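PDB 2DY1: elongation factor G, which binds GTP together with a magnesium ion and probably works as a GTPase in the elongation stage of protein synthesis. Local coordinates for residues 135-140 and 167-172; 141-146 and 202-207; 179-182 and 187-190. One frame throughout, in Å; residues are numbered along the deposited sequence.

Interaction 1 of 3, residues 135-140 and 167-172; sequences KLDKGG and GKWVGL. With GTP (guanosine-5'-triphosphate), chain C.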
loop_
_atom_site.group_PDB
_atom_site.type_symbol
_atom_site.label_atom_id
_atom_site.label_comp_id
_atom_site.label_asym_id
_atom_site.label_seq_id
_atom_site.Cartn_x
_atom_site.Cartn_y
_atom_site.Cartn_z
ATOM N N LYS A 135 4.409 -19.037 17.525
ATOM C CA LYS A 135 4.856 -20.305 16.944
ATOM C C LYS A 135 6.091 -20.982 17.540
ATOM O O LYS A 135 6.733 -21.804 16.870
ATOM C CB LYS A 135 5.066 -20.112 15.431
ATOM C CG LYS A 135 3.811 -19.651 14.698
ATOM C CD LYS A 135 4.021 -19.675 13.168
ATOM C CE LYS A 135 2.713 -19.452 12.405
ATOM N NZ LYS A 135 2.855 -19.673 10.917
ATOM N N LEU A 136 6.445 -20.658 18.782
ATOM C CA LEU A 136 7.612 -21.319 19.357
ATOM C C LEU A 136 7.345 -22.832 19.491
ATOM O O LEU A 136 8.295 -23.622 19.560
ATOM C CB LEU A 136 7.966 -20.711 20.721
ATOM C CG LEU A 136 9.266 -21.220 21.366
ATOM C CD1 LEU A 136 10.450 -20.844 20.485
ATOM C CD2 LEU A 136 9.434 -20.633 22.766
ATOM N N ASP A 137 6.078 -23.237 19.490
ATOM C CA ASP A 137 5.741 -24.660 19.625
ATOM C C ASP A 137 6.215 -25.457 18.424
ATOM O O ASP A 137 6.292 -26.694 18.480
ATOM C CB ASP A 137 4.234 -24.862 19.816
ATOM C CG ASP A 137 3.413 -24.274 18.675
ATOM O OD1 ASP A 137 3.561 -23.054 18.409
ATOM O OD2 ASP A 137 2.620 -25.028 18.058
ATOM N N LYS A 138 6.539 -24.763 17.339
ATOM C CA LYS A 138 7.019 -25.453 16.157
ATOM C C LYS A 138 8.504 -25.843 16.267
ATOM O O LYS A 138 9.029 -26.517 15.382
ATOM C CB LYS A 138 6.710 -24.619 14.909
ATOM C CG LYS A 138 5.204 -24.374 14.775
ATOM C CD LYS A 138 4.802 -23.660 13.491
ATOM C CE LYS A 138 4.735 -24.614 12.306
ATOM N NZ LYS A 138 4.279 -23.900 11.076
ATOM N N GLY A 139 9.182 -25.426 17.346
ATOM C CA GLY A 139 10.571 -25.846 17.565
ATOM C C GLY A 139 11.810 -24.950 17.528
ATOM O O GLY A 139 12.938 -25.449 17.679
ATOM N N GLY A 140 11.619 -23.649 17.363
ATOM C CA GLY A 140 12.732 -22.713 17.266
ATOM C C GLY A 140 13.591 -22.417 18.484
ATOM O O GLY A 140 13.367 -22.939 19.565
ATOM N N GLY A 167 11.731 -30.602 26.867
ATOM C CA GLY A 167 11.797 -30.172 25.478
ATOM C C GLY A 167 10.528 -29.579 24.888
ATOM O O GLY A 167 10.555 -29.055 23.778
ATOM N N LYS A 168 9.422 -29.647 25.624
ATOM C CA LYS A 168 8.156 -29.117 25.144
ATOM C C LYS A 168 7.881 -27.737 25.738
ATOM O O LYS A 168 7.999 -27.548 26.953
ATOM C CB LYS A 168 7.030 -30.069 25.535
ATOM C CG LYS A 168 5.633 -29.595 25.156
ATOM C CD LYS A 168 4.596 -30.575 25.662
ATOM C CE LYS A 168 3.183 -30.148 25.312
ATOM N NZ LYS A 168 2.187 -31.039 25.975
ATOM N N TRP A 169 7.517 -26.781 24.887
ATOM C CA TRP A 169 7.204 -25.425 25.367
ATOM C C TRP A 169 5.833 -25.480 26.029
ATOM O O TRP A 169 4.843 -25.829 25.381
ATOM C CB TRP A 169 7.172 -24.453 24.197
ATOM C CG TRP A 169 6.721 -23.077 24.590
ATOM C CD1 TRP A 169 7.154 -22.344 25.668
ATOM C CD2 TRP A 169 5.791 -22.254 23.888
ATOM N NE1 TRP A 169 6.550 -21.109 25.673
ATOM C CE2 TRP A 169 5.708 -21.026 24.592
ATOM C CE3 TRP A 169 5.016 -22.431 22.731
ATOM C CZ2 TRP A 169 4.887 -19.978 24.177
ATOM C CZ3 TRP A 169 4.189 -21.384 22.320
ATOM C CH2 TRP A 169 4.137 -20.174 23.045
ATOM N N VAL A 170 5.774 -25.133 27.309
ATOM C CA VAL A 170 4.531 -25.186 28.077
ATOM C C VAL A 170 4.151 -23.899 28.774
ATOM O O VAL A 170 3.068 -23.815 29.350
ATOM C CB VAL A 170 4.580 -26.281 29.182
ATOM C CG1 VAL A 170 4.834 -27.640 28.547
ATOM C CG2 VAL A 170 5.681 -25.958 30.217
ATOM N N GLY A 171 5.018 -22.894 28.732
ATOM C CA GLY A 171 4.677 -21.684 29.446
ATOM C C GLY A 171 5.667 -20.549 29.369
ATOM O O GLY A 171 6.492 -20.463 28.457
ATOM N N LEU A 172 5.579 -19.687 30.379
ATOM C CA LEU A 172 6.382 -18.484 30.443
ATOM C C LEU A 172 7.112 -18.299 31.749
ATOM O O LEU A 172 6.628 -18.702 32.810
ATOM C CB LEU A 172 5.473 -17.244 30.311
ATOM C CG LEU A 172 4.519 -17.096 29.134
ATOM C CD1 LEU A 172 3.804 -15.755 29.228
ATOM C CD2 LEU A 172 5.321 -17.189 27.846
HETATM P PG GTP C . -1.900 -12.947 7.740
HETATM O O1G GTP C . -2.075 -13.738 6.352
HETATM O O2G GTP C . -3.301 -12.277 8.143
HETATM O O3G GTP C . -0.795 -11.963 7.711
HETATM O O3B GTP C . -1.616 -14.147 8.776
HETATM P PB GTP C . -1.720 -14.024 10.373
HETATM O O1B GTP C . -0.506 -13.338 10.876
HETATM O O2B GTP C . -3.036 -13.453 10.746
HETATM O O3A GTP C . -1.567 -15.556 10.823
HETATM P PA GTP C . -2.804 -16.539 11.103
HETATM O O1A GTP C . -3.380 -16.221 12.429
HETATM O O2A GTP C . -3.696 -16.534 9.921
HETATM O "O5'" GTP C . -2.088 -17.973 11.224
HETATM C "C5'" GTP C . -1.600 -18.596 10.035
HETATM C "C4'" GTP C . -1.307 -20.071 10.304
HETATM O "O4'" GTP C . -0.442 -20.113 11.451
HETATM C "C3'" GTP C . -2.596 -20.793 10.705
HETATM O "O3'" GTP C . -2.514 -22.159 10.289
HETATM C "C2'" GTP C . -2.571 -20.701 12.230
HETATM O "O2'" GTP C . -3.276 -21.817 12.783
HETATM C "C1'" GTP C . -1.076 -20.916 12.458
HETATM N N9 GTP C . -0.623 -20.464 13.793
HETATM C C8 GTP C . -0.816 -19.256 14.320
HETATM N N7 GTP C . -0.157 -19.160 15.472
HETATM C C5 GTP C . 0.458 -20.319 15.689
HETATM C C6 GTP C . 1.275 -20.796 16.709
HETATM O O6 GTP C . 1.612 -20.086 17.655
HETATM N N1 GTP C . 1.749 -22.112 16.625
HETATM C C2 GTP C . 1.403 -22.912 15.529
HETATM N N2 GTP C . 1.853 -24.160 15.444
HETATM N N3 GTP C . 0.617 -22.414 14.562
HETATM C C4 GTP C . 0.152 -21.158 14.623
#

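Interaction 2 of 3, residues 141-146 and 202-207; sequences DYYALL and QRFRQE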
loop_
_atom_site.group_PDB
_atom_site.type_symbol
_atom_site.label_atom_id
_atom_site.label_comp_id
_atom_site.label_asym_id
_atom_site.label_seq_id
_atom_site.Cartn_x
_atom_site.Cartn_y
_atom_site.Cartn_z
ATOM N N ASP A 141 14.591 -21.563 18.280
ATOM C CA ASP A 141 15.534 -21.181 19.332
ATOM C C ASP A 141 15.251 -19.742 19.765
ATOM O O ASP A 141 15.705 -18.778 19.135
ATOM C CB ASP A 141 16.977 -21.297 18.817
ATOM C CG ASP A 141 18.005 -20.916 19.876
ATOM O OD1 ASP A 141 17.592 -20.500 20.974
ATOM O OD2 ASP A 141 19.224 -21.031 19.623
ATOM N N TYR A 142 14.520 -19.613 20.859
ATOM C CA TYR A 142 14.133 -18.304 21.361
ATOM C C TYR A 142 15.306 -17.406 21.722
ATOM O O TYR A 142 15.266 -16.205 21.488
ATOM C CB TYR A 142 13.243 -18.474 22.585
ATOM C CG TYR A 142 12.572 -17.210 23.046
ATOM C CD1 TYR A 142 11.431 -16.737 22.394
ATOM C CD2 TYR A 142 13.048 -16.509 24.144
ATOM C CE1 TYR A 142 10.777 -15.591 22.838
ATOM C CE2 TYR A 142 12.393 -15.347 24.592
ATOM C CZ TYR A 142 11.265 -14.911 23.933
ATOM O OH TYR A 142 10.593 -13.800 24.402
ATOM N N TYR A 143 16.358 -17.983 22.289
ATOM C CA TYR A 143 17.495 -17.181 22.688
ATOM C C TYR A 143 18.254 -16.611 21.504
ATOM O O TYR A 143 18.683 -15.462 21.550
ATOM C CB TYR A 143 18.388 -17.999 23.619
ATOM C CG TYR A 143 17.641 -18.333 24.887
ATOM C CD1 TYR A 143 16.864 -19.493 24.988
ATOM C CD2 TYR A 143 17.616 -17.428 25.941
ATOM C CE1 TYR A 143 16.073 -19.735 26.119
ATOM C CE2 TYR A 143 16.835 -17.652 27.070
ATOM C CZ TYR A 143 16.067 -18.808 27.151
ATOM O OH TYR A 143 15.305 -19.021 28.274
ATOM N N ALA A 144 18.394 -17.392 20.434
ATOM C CA ALA A 144 19.062 -16.902 19.241
ATOM C C ALA A 144 18.163 -15.830 18.614
ATOM O O ALA A 144 18.656 -14.855 18.052
ATOM C CB ALA A 144 19.303 -18.048 18.253
ATOM N N LEU A 145 16.845 -16.018 18.710
ATOM C CA LEU A 145 15.908 -15.040 18.161
ATOM C C LEU A 145 16.071 -13.715 18.892
ATOM O O LEU A 145 16.113 -12.674 18.256
ATOM C CB LEU A 145 14.467 -15.543 18.286
ATOM C CG LEU A 145 13.409 -14.514 17.861
ATOM C CD1 LEU A 145 13.577 -14.132 16.396
ATOM C CD2 LEU A 145 12.029 -15.102 18.093
ATOM N N LEU A 146 16.192 -13.743 20.218
ATOM C CA LEU A 146 16.395 -12.486 20.949
ATOM C C LEU A 146 17.662 -11.772 20.453
ATOM O O LEU A 146 17.672 -10.549 20.297
ATOM C CB LEU A 146 16.506 -12.734 22.452
ATOM C CG LEU A 146 15.244 -13.181 23.190
ATOM C CD1 LEU A 146 15.541 -13.288 24.690
ATOM C CD2 LEU A 146 14.137 -12.150 22.949
ATOM N N GLN A 202 18.250 -14.997 35.955
ATOM C CA GLN A 202 18.788 -13.909 36.760
ATOM C C GLN A 202 19.571 -12.918 35.898
ATOM O O GLN A 202 19.473 -11.705 36.091
ATOM C CB GLN A 202 19.689 -14.470 37.868
ATOM C CG GLN A 202 19.183 -14.186 39.275
ATOM C CD GLN A 202 18.900 -12.708 39.515
ATOM O OE1 GLN A 202 19.722 -11.846 39.206
ATOM N NE2 GLN A 202 17.733 -12.412 40.079
ATOM N N ARG A 203 20.347 -13.435 34.948
ATOM C CA ARG A 203 21.136 -12.595 34.050
ATOM C C ARG A 203 20.208 -11.688 33.247
ATOM O O ARG A 203 20.453 -10.483 33.108
ATOM C CB ARG A 203 21.935 -13.476 33.095
ATOM C CG ARG A 203 22.934 -12.759 32.223
ATOM C CD ARG A 203 23.374 -13.685 31.092
ATOM N NE ARG A 203 23.616 -15.052 31.556
ATOM C CZ ARG A 203 23.355 -16.137 30.830
ATOM N NH1 ARG A 203 22.844 -16.011 29.608
ATOM N NH2 ARG A 203 23.590 -17.347 31.325
ATOM N N PHE A 204 19.145 -12.267 32.702
ATOM C CA PHE A 204 18.203 -11.465 31.932
ATOM C C PHE A 204 17.518 -10.422 32.807
ATOM O O PHE A 204 17.244 -9.307 32.351
ATOM C CB PHE A 204 17.153 -12.367 31.269
ATOM C CG PHE A 204 17.571 -12.885 29.924
ATOM C CD1 PHE A 204 17.431 -12.097 28.777
ATOM C CD2 PHE A 204 18.149 -14.142 29.798
ATOM C CE1 PHE A 204 17.859 -12.562 27.546
ATOM C CE2 PHE A 204 18.578 -14.604 28.570
ATOM C CZ PHE A 204 18.433 -13.814 27.442
ATOM N N ARG A 205 17.221 -10.772 34.052
ATOM C CA ARG A 205 16.563 -9.808 34.923
ATOM C C ARG A 205 17.470 -8.600 35.151
ATOM O O ARG A 205 17.018 -7.447 35.109
ATOM C CB ARG A 205 16.187 -10.453 36.264
ATOM C CG ARG A 205 15.501 -9.480 37.198
ATOM C CD ARG A 205 14.945 -10.111 38.452
ATOM N NE ARG A 205 14.269 -9.073 39.230
ATOM C CZ ARG A 205 13.510 -9.288 40.298
ATOM N NH1 ARG A 205 13.309 -10.524 40.744
ATOM N NH2 ARG A 205 12.948 -8.256 40.918
ATOM N N GLN A 206 18.753 -8.866 35.379
ATOM C CA GLN A 206 19.732 -7.806 35.612
ATOM C C GLN A 206 19.815 -6.915 34.376
ATOM O O GLN A 206 19.915 -5.693 34.475
ATOM C CB GLN A 206 21.120 -8.397 35.878
ATOM C CG GLN A 206 21.180 -9.461 36.963
ATOM C CD GLN A 206 22.581 -10.044 37.138
ATOM O OE1 GLN A 206 23.200 -10.513 36.177
ATOM N NE2 GLN A 206 23.081 -10.020 38.371
ATOM N N GLU A 207 19.803 -7.544 33.209
ATOM C CA GLU A 207 19.873 -6.806 31.957
ATOM C C GLU A 207 18.649 -5.922 31.763
ATOM O O GLU A 207 18.770 -4.799 31.285
ATOM C CB GLU A 207 20.010 -7.774 30.783
ATOM C CG GLU A 207 21.395 -8.392 30.668
ATOM C CD GLU A 207 21.442 -9.548 29.687
ATOM O OE1 GLU A 207 20.538 -9.648 28.827
ATOM O OE2 GLU A 207 22.392 -10.355 29.770
#

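Interaction 3 of 3, residues 179-182 and 187-190; sequences KAYR and EERE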
loop_
_atom_site.group_PDB
_atom_site.type_symbol
_atom_site.label_atom_id
_atom_site.label_comp_id
_atom_site.label_asym_id
_atom_site.label_seq_id
_atom_site.Cartn_x
_atom_site.Cartn_y
_atom_site.Cartn_z
ATOM N N LYS A 179 9.137 -15.499 38.263
ATOM C CA LYS A 179 8.066 -16.447 38.478
ATOM C C LYS A 179 7.773 -17.115 37.155
ATOM O O LYS A 179 8.047 -16.552 36.096
ATOM C CB LYS A 179 6.819 -15.744 39.017
ATOM C CG LYS A 179 7.008 -15.204 40.436
ATOM C CD LYS A 179 5.703 -14.737 41.040
ATOM C CE LYS A 179 5.931 -14.164 42.434
ATOM N NZ LYS A 179 4.676 -13.618 43.022
ATOM N N ALA A 180 7.239 -18.325 37.222
ATOM C CA ALA A 180 6.946 -19.065 36.013
ATOM C C ALA A 180 5.502 -19.553 36.034
ATOM O O ALA A 180 4.899 -19.725 37.103
ATOM C CB ALA A 180 7.899 -20.249 35.887
ATOM N N TYR A 181 4.965 -19.788 34.841
ATOM C CA TYR A 181 3.589 -20.233 34.693
ATOM C C TYR A 181 3.490 -21.255 33.584
ATOM O O TYR A 181 4.025 -21.038 32.499
ATOM C CB TYR A 181 2.693 -19.042 34.338
ATOM C CG TYR A 181 2.819 -17.911 35.329
ATOM C CD1 TYR A 181 3.814 -16.950 35.191
ATOM C CD2 TYR A 181 2.010 -17.873 36.466
ATOM C CE1 TYR A 181 4.009 -15.968 36.171
ATOM C CE2 TYR A 181 2.198 -16.903 37.455
ATOM C CZ TYR A 181 3.194 -15.958 37.300
ATOM O OH TYR A 181 3.360 -15.003 38.279
ATOM N N ARG A 182 2.798 -22.354 33.847
ATOM C CA ARG A 182 2.632 -23.375 32.824
ATOM C C ARG A 182 1.173 -23.410 32.404
ATOM O O ARG A 182 0.283 -23.051 33.179
ATOM C CB ARG A 182 3.068 -24.752 33.348
ATOM C CG ARG A 182 2.138 -25.374 34.355
ATOM C CD ARG A 182 2.690 -26.717 34.874
ATOM N NE ARG A 182 3.021 -27.685 33.828
ATOM C CZ ARG A 182 2.149 -28.486 33.218
ATOM N NH1 ARG A 182 0.856 -28.454 33.537
ATOM N NH2 ARG A 182 2.573 -29.323 32.286
ATOM N N GLU A 187 -5.272 -22.937 30.300
ATOM C CA GLU A 187 -5.380 -22.567 31.704
ATOM C C GLU A 187 -3.996 -22.511 32.324
ATOM O O GLU A 187 -3.195 -23.438 32.183
ATOM C CB GLU A 187 -6.250 -23.569 32.460
ATOM C CG GLU A 187 -7.704 -23.617 31.994
ATOM C CD GLU A 187 -8.349 -22.240 31.915
ATOM O OE1 GLU A 187 -8.181 -21.445 32.863
ATOM O OE2 GLU A 187 -9.034 -21.954 30.910
ATOM N N GLU A 188 -3.747 -21.417 33.026
ATOM C CA GLU A 188 -2.472 -21.149 33.656
ATOM C C GLU A 188 -2.360 -21.502 35.144
ATOM O O GLU A 188 -3.298 -21.291 35.904
ATOM C CB GLU A 188 -2.207 -19.657 33.454
ATOM C CG GLU A 188 -1.153 -19.022 34.297
ATOM C CD GLU A 188 -1.332 -17.513 34.322
ATOM O OE1 GLU A 188 -2.181 -17.032 35.105
ATOM O OE2 GLU A 188 -0.651 -16.808 33.546
ATOM N N ARG A 189 -1.225 -22.073 35.541
ATOM C CA ARG A 189 -0.945 -22.345 36.959
ATOM C C ARG A 189 0.511 -21.990 37.166
ATOM O O ARG A 189 1.331 -22.195 36.268
ATOM C CB ARG A 189 -1.067 -23.795 37.331
ATOM C CG ARG A 189 -2.468 -24.477 37.241
ATOM C CD ARG A 189 -3.488 -24.081 38.352
ATOM N NE ARG A 189 -3.091 -24.337 39.761
ATOM C CZ ARG A 189 -3.388 -25.390 40.532
ATOM N NH1 ARG A 189 -2.990 -25.425 41.801
ATOM N NH2 ARG A 189 -4.019 -26.421 39.995
ATOM N N GLU A 190 0.833 -21.428 38.326
ATOM C CA GLU A 190 2.209 -21.049 38.615
ATOM C C GLU A 190 3.060 -22.314 38.692
ATOM O O GLU A 190 2.604 -23.371 39.118
ATOM C CB GLU A 190 2.321 -20.280 39.942
ATOM C CG GLU A 190 3.701 -19.630 40.103
ATOM C CD GLU A 190 3.826 -18.701 41.305
ATOM O OE1 GLU A 190 2.802 -18.368 41.946
ATOM O OE2 GLU A 190 4.968 -18.292 41.601
HETATM O O HOH W 1 7.104 -19.212 40.154
#

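Interaction 1 of 3, residues 135-140 and 167-172
Leu136 lies across one face of the Trp169 indole, and its side chain can be traced atom by atom over that surface. CB starts above the six-membered part, 4.0 Å from Trp169 CE3. With CG anti to the backbone N (chi1 -174°), the branch is carried on towards the pyrrole half, where Leu136 CD2 sits 3.9 Å from the centroid of the five-membered ring and almost on its normal, a CH-pi contact. The other methyl, CD1, turns to Tyr142. Asp137 meets the same indole at its rim: its CB lies in the ring plane, 3.9 Å from Trp169 CE3.

The leucine is the variable position of the (N/T)KxD guanine-specificity motif of P-loop GTPases, and the residues flanking it serve the nucleotide. Asp137 grips the base with both carboxylate oxygens, OD1 taking GTP N1 at 2.7 Å in a nearly straight bond and OD2 taking GTP N2 at 2.9 Å. Lys135 gives its backbone N to GTP O6 (3.0 Å), runs its extended chain along the guanine and ends with NZ on Gly19 O of the P-loop.

Between strand 129-134 and helix 142-153, this short 3-10 turn thus rests against strand 168-174, while Pro162 of strand 156-165 and Leu252 of strand 248-252 touch both Leu136 and Trp169.

Interaction 2 of 3, residues 141-146 and 202-207
Phe204 reaches across from helix 198-213 and puts the far end of its ring against two side chains one turn apart on helix 142-153, Tyr143 and Leu146. The nearest CA atoms, those of Tyr143 and Phe204, are 10.9 Å apart, so the contact is made by side-chain ends and the backbones stay well separated.

The close part is a three-atom rim. Phe204 CE1 meets Leu146 CD1 at 3.7 Å, the two side chains approaching from opposite directions, and Phe204 CE2 comes to the edge of the tyrosine ring, near its plane, 3.8 Å from Tyr143 CE2. Between them Phe204 CZ touches both partners, at 4.0 Å from Tyr143 CD2 and from Leu146 CD1. The rings are inclined at 55° with centroids 6.0 Å apart, neither stacked nor T-shaped. Tyr143 has CG anti to its carbonyl carbon (chi1 -64°), which brings the end of the ring nearer the other helix than its first bond suggests. Leu161 of strand 156-165 touches both Tyr143 and Phe204, and Val250 lies against Leu146.

Toward the exposed side the contact thins: Arg203 and Glu207 do not reach 141-146, and Asp141 is occupied as the N-cap of helix 142-153, OD1 accepting weak bonds from Tyr143 N and Ala144 N.

Replacing Phe204 by an alanine is likely to open a gap between the helices, leaving the Tyr143 edge and the Leu146 methyl without their partner from 202-207. Between 141-146 and 202-207 only apolar and aromatic surface meets, although Arg200 of the same helix as Phe204 adds a cation-pi contact to Tyr143; this is consistent with shape fit mattering more than directional bonding at this point of contact.

Interaction 3 of 3, residues 179-182 and 187-190
Arg182 and Arg189 face each other as an antiparallel hydrogen-bonded pair: Arg182 N reaches Arg189 O at 2.8 Å and Arg189 N returns to Arg182 O at 3.0 Å, each with an angle of 161° at the hydrogen. Next along the strands comes the non-hydrogen-bonded pair Tyr181 and Glu190, their CA atoms 4.2 Å apart. Here CA-H...O contacts fill in, among them Glu190 CA to Ala180 O at 3.4 Å.

On the face that carries Tyr181, the aromatic side chain is bordered by two acidic residues. Its CB touches Glu188 CG at 3.8 Å, the Glu188 carboxylate lies obliquely by the ring, and Glu190 meets the ring through CA and CG. Strands 179-184 and 187-191 form a beta hairpin at the border of the large mixed sheet of the GTP-binding domain, with 187-191 as one of its two edge strands. The N-to-C directions of the two short segments make 144°, a twist of 36° from exactly antiparallel.

Glu190, extended with CG anti to the backbone N, is tied back to the first strand by a water that donates to Glu190 OE2 (2.7 Å) and accepts from Ala180 N (3.1 Å). The methylenes of Lys179 pass the same carboxylate, but Lys179 NZ stays 4.9 Å from Glu190 OE2; any attraction between the charges is probably long-range, since they are not in contact.

Farther out, Arg182 bends at its third torsion and leads its guanidinium off to two acids, NE forming a salt bridge with Glu165 and NH1 another with Glu184. Backbone bonding of Tyr181 to Leu172 joins the hairpin to strand 168-174, and Ala180 is backbone hydrogen-bonded to Ala191 beyond the water-bridged glutamate.

Overall arrangement
All three contacts belong to the GTP-binding domain, yet they sample different depths of it. Interaction 1 is buried and combines an aromatic-aliphatic core with polar recognition of the base; interaction 2 is partly buried and purely apolar; interaction 3 is at the surface and relies on backbone hydrogen bonds, carboxylates and water. The first two adjoin where the nucleotide loop runs into helix 142-153. Interactions 1 and 3 share one sheet, strand 168-174 being neighbour to strand 179-184. Interactions 2 and 3 do not touch, although strand 187-191 leads on to helix 198-213, which carries half of interaction 2.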